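Local coordinates for protein transcriptional regulator (Aquifex aeolicus, PDB 2EH3) that probably binds DNA through an N-terminal helix-turn-helix domain and regulates transcription as a member of the TetR/AcrR family, at residues L81-Y85 against R155-K161; Y92-F96 against Y108-I112; K116-E120 against L134-L139; I54-K60 against E87-V91. Numbering follows the deposited sequence.

Interaction 1 of 4, residues L81-Y85 against R155-K161; sequences LEVLY and RELPFLK. With MG (magnesium ion), chain C.
Residues 81-85, inside helix 73-86, pack against the start of helix 157-171, which E156 precedes at the N-cap position. R155 and E156 are extended (psi near 160°), and from L157 on the chain is helical. The short axes run roughly antiparallel, at 146° and 10.8 Å, with L81 level with K161 (CA-CA 7.5 Å) and Y85 with L157 (CA-CA 7.0 Å). Apolar packing fills the middle. L81, chi1 t, places CD2 3.6 Å from K161 CG and 4.0 Å from L160 CB, while its CG lies 4.1 Å from L157 CD1. The Y85 ring, also chi1 t, takes a CH-pi contact from L157 CB, 3.8 Å from the centroid and almost on the ring normal. In this all-helical, TetR-type C-terminal domain the contact joins the last helix to helix 73-86, and L81 and L160 also lean on helix 131-152. Y85 OH donates to R155 O at 2.8 Å, tying the ring to the backbone just ahead of the helix. K161 NZ forms a salt bridge with E82 OE2 at 2.8 Å. The same E82 OE2 binds magnesium at 2.5 Å, with E78 as a further ligand; a water on the metal (2.4 Å) donates to E82 OE1 (2.7 Å).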
# COMPACT_ATOMS: atom_id res chain seq x y z
N LEU A 81 -16.79 0.10 -1.07
CA LEU A 81 -16.24 -0.56 0.10
C LEU A 81 -16.92 -1.90 0.35
O LEU A 81 -16.27 -2.88 0.70
CB LEU A 81 -16.39 0.35 1.33
CG LEU A 81 -16.05 -0.30 2.69
CD1 LEU A 81 -14.60 -0.73 2.77
CD2 LEU A 81 -16.36 0.73 3.80
N GLU A 82 -18.24 -1.98 0.15
CA GLU A 82 -18.91 -3.24 0.39
C GLU A 82 -18.38 -4.34 -0.55
O GLU A 82 -18.13 -5.47 -0.11
CB GLU A 82 -20.41 -3.06 0.21
CG GLU A 82 -21.04 -2.30 1.37
CD GLU A 82 -22.42 -1.78 1.04
OE1 GLU A 82 -22.79 -1.85 -0.15
OE2 GLU A 82 -23.13 -1.27 1.95
N VAL A 83 -18.19 -4.00 -1.83
CA VAL A 83 -17.67 -4.98 -2.79
C VAL A 83 -16.25 -5.36 -2.43
O VAL A 83 -15.93 -6.54 -2.41
CB VAL A 83 -17.72 -4.43 -4.23
CG1 VAL A 83 -16.90 -5.33 -5.19
CG2 VAL A 83 -19.19 -4.35 -4.67
N LEU A 84 -15.39 -4.38 -2.12
CA LEU A 84 -14.02 -4.75 -1.75
C LEU A 84 -14.02 -5.68 -0.53
O LEU A 84 -13.22 -6.62 -0.47
CB LEU A 84 -13.19 -3.52 -1.45
CG LEU A 84 -12.96 -2.56 -2.63
CD1 LEU A 84 -12.25 -1.30 -2.13
CD2 LEU A 84 -12.13 -3.26 -3.69
N TYR A 85 -14.91 -5.42 0.44
CA TYR A 85 -14.97 -6.24 1.64
C TYR A 85 -15.41 -7.66 1.30
O TYR A 85 -14.83 -8.62 1.80
CB TYR A 85 -15.91 -5.61 2.69
CG TYR A 85 -15.77 -6.22 4.06
CD1 TYR A 85 -14.84 -5.72 4.98
CD2 TYR A 85 -16.53 -7.33 4.42
CE1 TYR A 85 -14.67 -6.32 6.25
CE2 TYR A 85 -16.36 -7.95 5.68
CZ TYR A 85 -15.43 -7.43 6.58
OH TYR A 85 -15.28 -8.02 7.81
N ARG A 155 -11.29 -6.31 10.67
CA ARG A 155 -12.41 -5.75 11.39
C ARG A 155 -13.66 -6.09 10.59
O ARG A 155 -13.57 -6.42 9.39
CB ARG A 155 -12.29 -4.21 11.50
CG ARG A 155 -11.04 -3.73 12.23
CD ARG A 155 -10.96 -4.28 13.65
NE ARG A 155 -12.15 -3.91 14.42
CZ ARG A 155 -12.29 -2.78 15.12
NH1 ARG A 155 -11.31 -1.88 15.17
NH2 ARG A 155 -13.45 -2.52 15.72
N GLU A 156 -14.81 -5.98 11.24
CA GLU A 156 -16.09 -6.25 10.59
C GLU A 156 -16.46 -5.03 9.73
O GLU A 156 -16.07 -3.88 10.02
CB GLU A 156 -17.20 -6.50 11.61
CG GLU A 156 -17.03 -7.77 12.44
CD GLU A 156 -18.15 -7.93 13.47
OE1 GLU A 156 -19.33 -7.93 13.07
OE2 GLU A 156 -17.85 -8.07 14.67
N LEU A 157 -17.24 -5.27 8.70
CA LEU A 157 -17.66 -4.21 7.77
C LEU A 157 -18.31 -2.97 8.39
O LEU A 157 -18.05 -1.84 7.94
CB LEU A 157 -18.58 -4.82 6.69
CG LEU A 157 -19.13 -3.89 5.61
CD1 LEU A 157 -17.95 -3.19 4.84
CD2 LEU A 157 -20.01 -4.72 4.65
N PRO A 158 -19.16 -3.13 9.42
CA PRO A 158 -19.75 -1.92 9.99
C PRO A 158 -18.74 -0.88 10.48
O PRO A 158 -18.97 0.33 10.36
CB PRO A 158 -20.63 -2.46 11.13
CG PRO A 158 -21.08 -3.80 10.56
CD PRO A 158 -19.79 -4.34 9.96
N PHE A 159 -17.64 -1.36 11.05
CA PHE A 159 -16.61 -0.47 11.52
C PHE A 159 -16.00 0.30 10.35
O PHE A 159 -15.81 1.51 10.42
CB PHE A 159 -15.50 -1.26 12.23
CG PHE A 159 -14.34 -0.41 12.66
CD1 PHE A 159 -14.44 0.39 13.79
CD2 PHE A 159 -13.16 -0.39 11.92
CE1 PHE A 159 -13.37 1.19 14.19
CE2 PHE A 159 -12.08 0.41 12.31
CZ PHE A 159 -12.19 1.20 13.45
N LEU A 160 -15.66 -0.41 9.27
CA LEU A 160 -15.08 0.27 8.12
C LEU A 160 -16.05 1.26 7.51
O LEU A 160 -15.65 2.37 7.14
CB LEU A 160 -14.62 -0.74 7.04
CG LEU A 160 -13.27 -1.36 7.40
CD1 LEU A 160 -13.51 -2.64 8.15
CD2 LEU A 160 -12.43 -1.58 6.16
N LYS A 161 -17.33 0.90 7.43
CA LYS A 161 -18.31 1.81 6.88
C LYS A 161 -18.48 3.07 7.70
O LYS A 161 -18.64 4.15 7.15
CB LYS A 161 -19.63 1.08 6.67
CG LYS A 161 -19.47 0.17 5.48
CD LYS A 161 -20.59 -0.78 5.32
CE LYS A 161 -21.88 -0.07 5.16
NZ LYS A 161 -22.83 -1.15 4.76
MG MG C . -25.38 -0.19 1.94
O HOH W 1 -24.47 0.30 -0.18

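Interaction 2 of 4, residues Y92-F96 against Y108-I112; sequences YIFLF and YFEKI
This is an aromatic and aliphatic contact without hydrogen bonds across it, between two helices consecutive in the chain, 88-99 and 105-126, close to the subunit interface. Both segments are helical throughout, the first with a wider pi-type turn at 94-96. Their short axes approach to 11.2 Å at 127° between N-to-C directions, and the backbones are nearest at F94 and Y108 (CA-CA 6.6 Å). That wide axial gap is bridged chiefly by the F94 side chain, whose chi1 t rotamer (chi2 61°) carries the ring across to the other helix. Y108, likewise chi1 t with chi2 85°, brings CD1 over one face of the F94 ring, 3.3 Å from F94 CE2. The ring centroids are 4.6 Å apart with planes inclined at 36°, an oblique pairing. I112, m on both chi angles, sets CD1 at the edge of the F94 ring, 3.7 Å from CE2, and K111 CB lies 3.9 Å from F94 CZ. The polar ends turn to other partners: Y108 OH is hydrogen-bonded to R143, and K111 NZ forms a salt bridge with E55 on helix 46-67. From the second subunit, L147 packs on Y108 and H148 on I112, while F109 meets H148 of that subunit edge-to-face. Such packing of successive helices beside a dimer interface is in keeping with the all-helical C-terminal domain of a TetR-family regulator.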
# COMPACT_ATOMS: atom_id res chain seq x y z
N TYR A 92 -6.50 -9.16 -0.84
CA TYR A 92 -5.27 -9.63 -0.21
C TYR A 92 -4.30 -10.15 -1.29
O TYR A 92 -3.11 -9.81 -1.30
CB TYR A 92 -5.65 -10.70 0.82
CG TYR A 92 -4.55 -11.13 1.72
CD1 TYR A 92 -3.59 -12.05 1.28
CD2 TYR A 92 -4.45 -10.63 3.01
CE1 TYR A 92 -2.56 -12.45 2.10
CE2 TYR A 92 -3.43 -11.03 3.85
CZ TYR A 92 -2.49 -11.93 3.39
OH TYR A 92 -1.46 -12.31 4.22
N ILE A 93 -4.81 -10.95 -2.24
CA ILE A 93 -3.98 -11.47 -3.32
C ILE A 93 -3.42 -10.32 -4.18
O ILE A 93 -2.24 -10.29 -4.57
CB ILE A 93 -4.84 -12.45 -4.18
CG1 ILE A 93 -5.16 -13.70 -3.34
CG2 ILE A 93 -4.10 -12.84 -5.48
CD1 ILE A 93 -6.33 -14.57 -3.92
N PHE A 94 -4.28 -9.35 -4.48
CA PHE A 94 -3.92 -8.18 -5.26
C PHE A 94 -2.68 -7.48 -4.65
O PHE A 94 -1.73 -7.12 -5.36
CB PHE A 94 -5.13 -7.25 -5.25
CG PHE A 94 -5.06 -6.09 -6.21
CD1 PHE A 94 -4.95 -6.29 -7.57
CD2 PHE A 94 -5.17 -4.79 -5.72
CE1 PHE A 94 -4.95 -5.21 -8.45
CE2 PHE A 94 -5.17 -3.70 -6.60
CZ PHE A 94 -5.06 -3.92 -7.97
N LEU A 95 -2.69 -7.27 -3.34
CA LEU A 95 -1.53 -6.65 -2.71
C LEU A 95 -0.29 -7.56 -2.61
O LEU A 95 0.80 -7.24 -3.13
CB LEU A 95 -1.93 -6.16 -1.31
CG LEU A 95 -0.82 -5.64 -0.39
CD1 LEU A 95 -0.05 -4.51 -1.04
CD2 LEU A 95 -1.46 -5.18 0.92
N PHE A 96 -0.47 -8.72 -1.99
CA PHE A 96 0.68 -9.56 -1.71
C PHE A 96 1.23 -10.39 -2.83
O PHE A 96 2.42 -10.73 -2.81
CB PHE A 96 0.39 -10.40 -0.48
CG PHE A 96 0.20 -9.58 0.75
CD1 PHE A 96 1.26 -8.81 1.26
CD2 PHE A 96 -1.03 -9.52 1.40
CE1 PHE A 96 1.10 -8.01 2.39
CE2 PHE A 96 -1.20 -8.71 2.53
CZ PHE A 96 -0.14 -7.96 3.02
N TYR A 108 -1.18 -4.56 -11.00
CA TYR A 108 -1.68 -3.90 -9.81
C TYR A 108 -1.89 -2.45 -10.16
O TYR A 108 -2.99 -1.91 -9.98
CB TYR A 108 -0.65 -3.98 -8.68
CG TYR A 108 -1.01 -3.20 -7.44
CD1 TYR A 108 -1.83 -3.75 -6.45
CD2 TYR A 108 -0.50 -1.92 -7.24
CE1 TYR A 108 -2.12 -3.04 -5.28
CE2 TYR A 108 -0.79 -1.19 -6.09
CZ TYR A 108 -1.60 -1.76 -5.11
OH TYR A 108 -1.84 -1.04 -3.95
N PHE A 109 -0.86 -1.81 -10.69
CA PHE A 109 -1.04 -0.39 -11.03
C PHE A 109 -2.02 -0.12 -12.17
O PHE A 109 -2.70 0.93 -12.15
CB PHE A 109 0.33 0.26 -11.29
CG PHE A 109 1.11 0.51 -10.02
CD1 PHE A 109 0.58 1.33 -9.02
CD2 PHE A 109 2.34 -0.12 -9.80
CE1 PHE A 109 1.26 1.53 -7.81
CE2 PHE A 109 3.04 0.07 -8.58
CZ PHE A 109 2.49 0.89 -7.58
N GLU A 110 -2.12 -1.03 -13.13
CA GLU A 110 -3.04 -0.83 -14.24
C GLU A 110 -4.48 -0.78 -13.73
O GLU A 110 -5.26 0.11 -14.11
CB GLU A 110 -2.87 -1.96 -15.27
CG GLU A 110 -1.69 -1.73 -16.22
CD GLU A 110 -1.21 -3.00 -16.91
OE1 GLU A 110 -2.00 -3.97 -17.02
OE2 GLU A 110 -0.03 -3.04 -17.35
N LYS A 111 -4.83 -1.70 -12.85
CA LYS A 111 -6.17 -1.78 -12.30
C LYS A 111 -6.51 -0.61 -11.42
O LYS A 111 -7.64 -0.13 -11.44
CB LYS A 111 -6.34 -3.09 -11.52
CG LYS A 111 -6.24 -4.31 -12.39
CD LYS A 111 -7.08 -4.19 -13.67
CE LYS A 111 -7.12 -5.53 -14.39
NZ LYS A 111 -7.86 -5.50 -15.69
N ILE A 112 -5.54 -0.15 -10.64
CA ILE A 112 -5.76 0.99 -9.77
C ILE A 112 -6.00 2.21 -10.63
O ILE A 112 -6.93 2.98 -10.39
CB ILE A 112 -4.55 1.30 -8.86
CG1 ILE A 112 -4.31 0.13 -7.89
CG2 ILE A 112 -4.79 2.64 -8.12
CD1 ILE A 112 -5.33 0.03 -6.76

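Interaction 3 of 4, residues K116-E120 against L134-L139; sequences KRRFE and LSEIIL
Helix 105-126 crosses helix 131-152 here at 121°, the short axes 9.7 Å apart and the backbones nearest at E120 and S135 (CA-CA 5.8 Å). Along the second segment, L134 contributes mainly its carbonyl, with O 4.3 Å from F119 CE2. S135 follows: its CA is 3.8 Å from F119 CE2, and its OG lies 3.0 Å from E120 OE1, although the hydroxyl proton can also go to E132 O. At E136, OE2 forms a salt bridge with K116 NZ (3.3 Å, weak as a hydrogen bond), which also reaches E120 OE1 at 3.3 Å, so the three charges make a network. The same E136 oxygen meets Y149 and K163 of the second subunit, bringing this helix pair of the TetR-type C-terminal domain to the dimer interface. I138 CB then sits at the edge of the F119 ring, 3.7 Å from CE2; the t rotamer of F119 directs its ring into this buried packing, also lined by L77 and F65. Finally, L139 CG is 4.2 Å from F119 CD2, and its CD1 is 3.5 Å from K116 CG.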
# COMPACT_ATOMS: atom_id res chain seq x y z
N LYS A 116 -9.19 4.57 -10.77
CA LYS A 116 -9.03 6.01 -10.55
C LYS A 116 -9.64 6.81 -11.70
O LYS A 116 -10.33 7.81 -11.45
CB LYS A 116 -7.55 6.37 -10.40
CG LYS A 116 -7.34 7.74 -9.80
CD LYS A 116 -5.90 7.91 -9.34
CE LYS A 116 -5.06 8.64 -10.36
NZ LYS A 116 -5.39 10.09 -10.39
N ARG A 117 -9.40 6.38 -12.94
CA ARG A 117 -9.95 7.08 -14.09
C ARG A 117 -11.47 7.07 -14.04
O ARG A 117 -12.11 8.10 -14.29
CB ARG A 117 -9.49 6.44 -15.42
CG ARG A 117 -8.05 6.73 -15.81
CD ARG A 117 -7.79 6.34 -17.28
NE ARG A 117 -8.04 4.93 -17.57
CZ ARG A 117 -7.16 3.95 -17.34
NH1 ARG A 117 -5.98 4.23 -16.83
NH2 ARG A 117 -7.47 2.69 -17.63
N ARG A 118 -12.06 5.93 -13.69
CA ARG A 118 -13.52 5.86 -13.63
C ARG A 118 -14.09 6.71 -12.51
O ARG A 118 -15.14 7.35 -12.66
CB ARG A 118 -13.96 4.40 -13.45
CG ARG A 118 -13.65 3.59 -14.66
CD ARG A 118 -14.02 2.14 -14.43
NE ARG A 118 -13.66 1.32 -15.59
CZ ARG A 118 -14.46 1.15 -16.64
NH1 ARG A 118 -15.65 1.74 -16.67
NH2 ARG A 118 -14.07 0.39 -17.65
N PHE A 119 -13.43 6.70 -11.36
CA PHE A 119 -13.88 7.49 -10.25
C PHE A 119 -13.78 8.97 -10.62
O PHE A 119 -14.68 9.77 -10.32
CB PHE A 119 -13.03 7.15 -9.03
CG PHE A 119 -13.49 7.81 -7.78
CD1 PHE A 119 -14.85 7.98 -7.50
CD2 PHE A 119 -12.54 8.25 -6.85
CE1 PHE A 119 -15.26 8.58 -6.31
CE2 PHE A 119 -12.94 8.84 -5.67
CZ PHE A 119 -14.30 9.01 -5.39
N GLU A 120 -12.68 9.34 -11.27
CA GLU A 120 -12.52 10.74 -11.68
C GLU A 120 -13.63 11.18 -12.59
O GLU A 120 -14.19 12.27 -12.40
CB GLU A 120 -11.20 10.96 -12.42
CG GLU A 120 -10.09 11.16 -11.47
CD GLU A 120 -8.89 11.80 -12.10
OE1 GLU A 120 -7.92 11.90 -11.34
OE2 GLU A 120 -8.89 12.20 -13.30
N LEU A 134 -9.84 15.10 -5.47
CA LEU A 134 -10.69 14.24 -4.67
C LEU A 134 -10.43 12.78 -4.95
O LEU A 134 -10.49 11.94 -4.04
CB LEU A 134 -12.16 14.54 -4.97
CG LEU A 134 -12.73 15.83 -4.39
CD1 LEU A 134 -14.09 16.17 -5.08
CD2 LEU A 134 -12.89 15.64 -2.88
N SER A 135 -10.13 12.44 -6.20
CA SER A 135 -9.90 11.03 -6.50
C SER A 135 -8.67 10.51 -5.76
O SER A 135 -8.70 9.38 -5.27
CB SER A 135 -9.74 10.79 -8.01
OG SER A 135 -8.51 11.31 -8.50
N GLU A 136 -7.61 11.33 -5.66
CA GLU A 136 -6.38 10.97 -4.97
C GLU A 136 -6.65 10.82 -3.48
O GLU A 136 -6.23 9.82 -2.84
CB GLU A 136 -5.33 12.06 -5.15
CG GLU A 136 -4.95 12.38 -6.60
CD GLU A 136 -3.88 11.47 -7.16
OE1 GLU A 136 -3.50 10.47 -6.49
OE2 GLU A 136 -3.43 11.75 -8.29
N ILE A 137 -7.32 11.81 -2.92
CA ILE A 137 -7.64 11.79 -1.49
C ILE A 137 -8.49 10.58 -1.12
O ILE A 137 -8.18 9.82 -0.19
CB ILE A 137 -8.44 13.03 -1.08
CG1 ILE A 137 -7.58 14.30 -1.22
CG2 ILE A 137 -8.91 12.85 0.37
CD1 ILE A 137 -8.38 15.60 -1.13
N ILE A 138 -9.59 10.41 -1.84
CA ILE A 138 -10.52 9.34 -1.51
C ILE A 138 -9.97 7.96 -1.77
O ILE A 138 -10.15 7.06 -0.94
CB ILE A 138 -11.85 9.59 -2.22
CG1 ILE A 138 -12.45 10.89 -1.66
CG2 ILE A 138 -12.82 8.43 -1.98
CD1 ILE A 138 -13.67 11.39 -2.41
N LEU A 139 -9.28 7.75 -2.88
CA LEU A 139 -8.70 6.43 -3.10
C LEU A 139 -7.64 6.15 -2.04
O LEU A 139 -7.51 5.03 -1.56
CB LEU A 139 -8.07 6.31 -4.49
CG LEU A 139 -9.05 6.16 -5.65
CD1 LEU A 139 -8.26 5.94 -6.95
CD2 LEU A 139 -9.97 4.98 -5.41

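Interaction 4 of 4, residues I54-K60 against E87-V91; sequences IERTHKK and EKKVV
At the turn between helices 73-86 and 88-99, the E87 side chain reaches across to helix 46-67. E87 is the first residue after helix 73-86 to leave the helical conformation (phi/psi -94/27°) and occupies the N-cap position of the next helix, which starts at K88. Residues 54-60 are helical throughout. Two pairs set the register, I54 with V90 (CA-CA 7.2 Å) and T57 with E87 (CA-CA 7.4 Å), so about one turn separates them on each segment. E87 is folded, m at both chi1 and chi2, which brings its carboxylate between two donors on successive turns. T57, with chi1 m, donates from OG1 to E87 OE1 at 2.8 Å. K60 is m at chi1 and t from chi2 to chi4; this extended chain delivers NZ to E87 OE2, also 2.8 Å, as a hydrogen-bonded salt bridge. Three residues after E87, V90, chi1 t, turns CG1 to within 3.3 Å of T57 OG1 and 4.1 Å of I54 CD1; I54 reaches it with both chi angles m. K12 of helix 3-18 also packs on V90, so the contact lies where the helix-turn-helix domain meets the C-terminal helices. With each carboxylate oxygen engaged by its own donor, E87 is held in a defined orientation, and charge pairing at the exposed K60 gives way to apolar packing at the buried I54 and V90.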
# COMPACT_ATOMS: atom_id res chain seq x y z
N ILE A 54 -8.06 -11.68 -10.97
CA ILE A 54 -8.06 -10.24 -10.85
C ILE A 54 -9.04 -9.61 -11.82
O ILE A 54 -9.83 -8.72 -11.43
CB ILE A 54 -6.63 -9.69 -11.10
CG1 ILE A 54 -5.67 -10.29 -10.06
CG2 ILE A 54 -6.63 -8.14 -11.06
CD1 ILE A 54 -6.00 -9.96 -8.60
N GLU A 55 -9.03 -10.09 -13.06
CA GLU A 55 -9.92 -9.55 -14.09
C GLU A 55 -11.39 -9.65 -13.69
O GLU A 55 -12.18 -8.73 -13.94
CB GLU A 55 -9.68 -10.27 -15.41
CG GLU A 55 -10.21 -9.55 -16.63
CD GLU A 55 -9.40 -8.31 -16.98
OE1 GLU A 55 -8.32 -8.10 -16.37
OE2 GLU A 55 -9.83 -7.56 -17.87
N ARG A 56 -11.77 -10.77 -13.08
CA ARG A 56 -13.16 -10.93 -12.69
C ARG A 56 -13.55 -10.00 -11.55
O ARG A 56 -14.68 -9.49 -11.53
CB ARG A 56 -13.44 -12.39 -12.35
CG ARG A 56 -13.48 -13.25 -13.59
CD ARG A 56 -13.89 -14.66 -13.24
NE ARG A 56 -14.00 -15.46 -14.45
CZ ARG A 56 -14.88 -16.44 -14.62
NH1 ARG A 56 -15.73 -16.74 -13.65
NH2 ARG A 56 -14.92 -17.09 -15.77
N THR A 57 -12.64 -9.74 -10.60
CA THR A 57 -12.98 -8.82 -9.52
C THR A 57 -12.99 -7.39 -10.09
O THR A 57 -13.82 -6.57 -9.70
CB THR A 57 -12.00 -8.95 -8.31
OG1 THR A 57 -12.20 -10.22 -7.69
CG2 THR A 57 -12.30 -7.89 -7.26
N HIS A 58 -12.10 -7.10 -11.03
CA HIS A 58 -12.06 -5.78 -11.66
C HIS A 58 -13.39 -5.55 -12.38
O HIS A 58 -13.95 -4.45 -12.35
CB HIS A 58 -10.94 -5.69 -12.69
CG HIS A 58 -10.85 -4.36 -13.39
ND1 HIS A 58 -10.49 -4.24 -14.71
CD2 HIS A 58 -11.04 -3.10 -12.93
CE1 HIS A 58 -10.46 -2.96 -15.04
NE2 HIS A 58 -10.79 -2.24 -13.98
N LYS A 59 -13.89 -6.59 -13.04
CA LYS A 59 -15.16 -6.47 -13.75
C LYS A 59 -16.30 -6.14 -12.80
O LYS A 59 -17.23 -5.44 -13.21
CB LYS A 59 -15.47 -7.74 -14.54
CG LYS A 59 -14.75 -7.75 -15.88
CD LYS A 59 -14.80 -9.10 -16.56
CE LYS A 59 -14.30 -8.97 -17.98
NZ LYS A 59 -13.06 -8.15 -18.04
N LYS A 60 -16.24 -6.62 -11.56
CA LYS A 60 -17.29 -6.29 -10.59
C LYS A 60 -17.17 -4.81 -10.26
O LYS A 60 -18.17 -4.14 -9.99
CB LYS A 60 -17.14 -7.12 -9.29
CG LYS A 60 -17.50 -8.57 -9.48
CD LYS A 60 -17.19 -9.42 -8.25
CE LYS A 60 -17.42 -10.89 -8.59
NZ LYS A 60 -16.83 -11.84 -7.60
N GLU A 87 -15.01 -9.10 -1.48
CA GLU A 87 -13.88 -9.64 -2.26
C GLU A 87 -12.56 -9.51 -1.50
O GLU A 87 -11.51 -9.50 -2.12
CB GLU A 87 -13.73 -8.87 -3.59
CG GLU A 87 -14.98 -8.85 -4.48
CD GLU A 87 -15.21 -10.17 -5.20
OE1 GLU A 87 -14.25 -10.66 -5.84
OE2 GLU A 87 -16.34 -10.69 -5.14
N LYS A 88 -12.59 -9.49 -0.16
CA LYS A 88 -11.34 -9.27 0.58
C LYS A 88 -10.22 -10.28 0.34
O LYS A 88 -9.05 -9.92 0.44
CB LYS A 88 -11.62 -9.09 2.08
CG LYS A 88 -12.35 -10.22 2.74
CD LYS A 88 -12.81 -9.76 4.13
CE LYS A 88 -13.85 -10.71 4.69
NZ LYS A 88 -15.02 -10.85 3.77
N LYS A 89 -10.55 -11.52 -0.01
CA LYS A 89 -9.49 -12.49 -0.30
C LYS A 89 -8.76 -12.08 -1.57
O LYS A 89 -7.54 -12.21 -1.67
CB LYS A 89 -10.09 -13.91 -0.42
CG LYS A 89 -10.54 -14.45 0.95
CD LYS A 89 -11.06 -15.87 0.84
CE LYS A 89 -11.69 -16.33 2.16
NZ LYS A 89 -10.69 -16.43 3.25
N VAL A 90 -9.49 -11.54 -2.54
CA VAL A 90 -8.86 -11.11 -3.77
C VAL A 90 -8.07 -9.82 -3.51
O VAL A 90 -7.02 -9.63 -4.11
CB VAL A 90 -9.90 -10.91 -4.89
CG1 VAL A 90 -9.23 -10.40 -6.17
CG2 VAL A 90 -10.61 -12.24 -5.16
N VAL A 91 -8.57 -8.97 -2.62
CA VAL A 91 -7.85 -7.75 -2.29
C VAL A 91 -6.50 -8.13 -1.69
O VAL A 91 -5.49 -7.53 -2.00
CB VAL A 91 -8.65 -6.87 -1.29
CG1 VAL A 91 -7.77 -5.72 -0.80
CG2 VAL A 91 -9.91 -6.34 -1.97

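How the interactions relate
Interactions 2 and 4 are the most intimately joined, their centres 9 Å apart: both use helix 88-99, K111 NZ meets E55 OE1 at 2.7 Å in a salt bridge, and F94 CD1 packs 3.9 Å from I54 CD1. Interaction 1 touches interaction 4 where L84 O lies 3.6 Å from V91 CG2, and the two alternate along the chain. Interactions 2 and 3 share helix 105-126, with centres about 16 Å apart, and both reach the second subunit, which touches neither segment of interactions 1 and 4. Interaction 1 alone holds a magnesium ligand, E82. The E87 side chain of interaction 4 is about 9 Å from that of E82, and the I138 side chain of interaction 3 about 11 Å from that of E78.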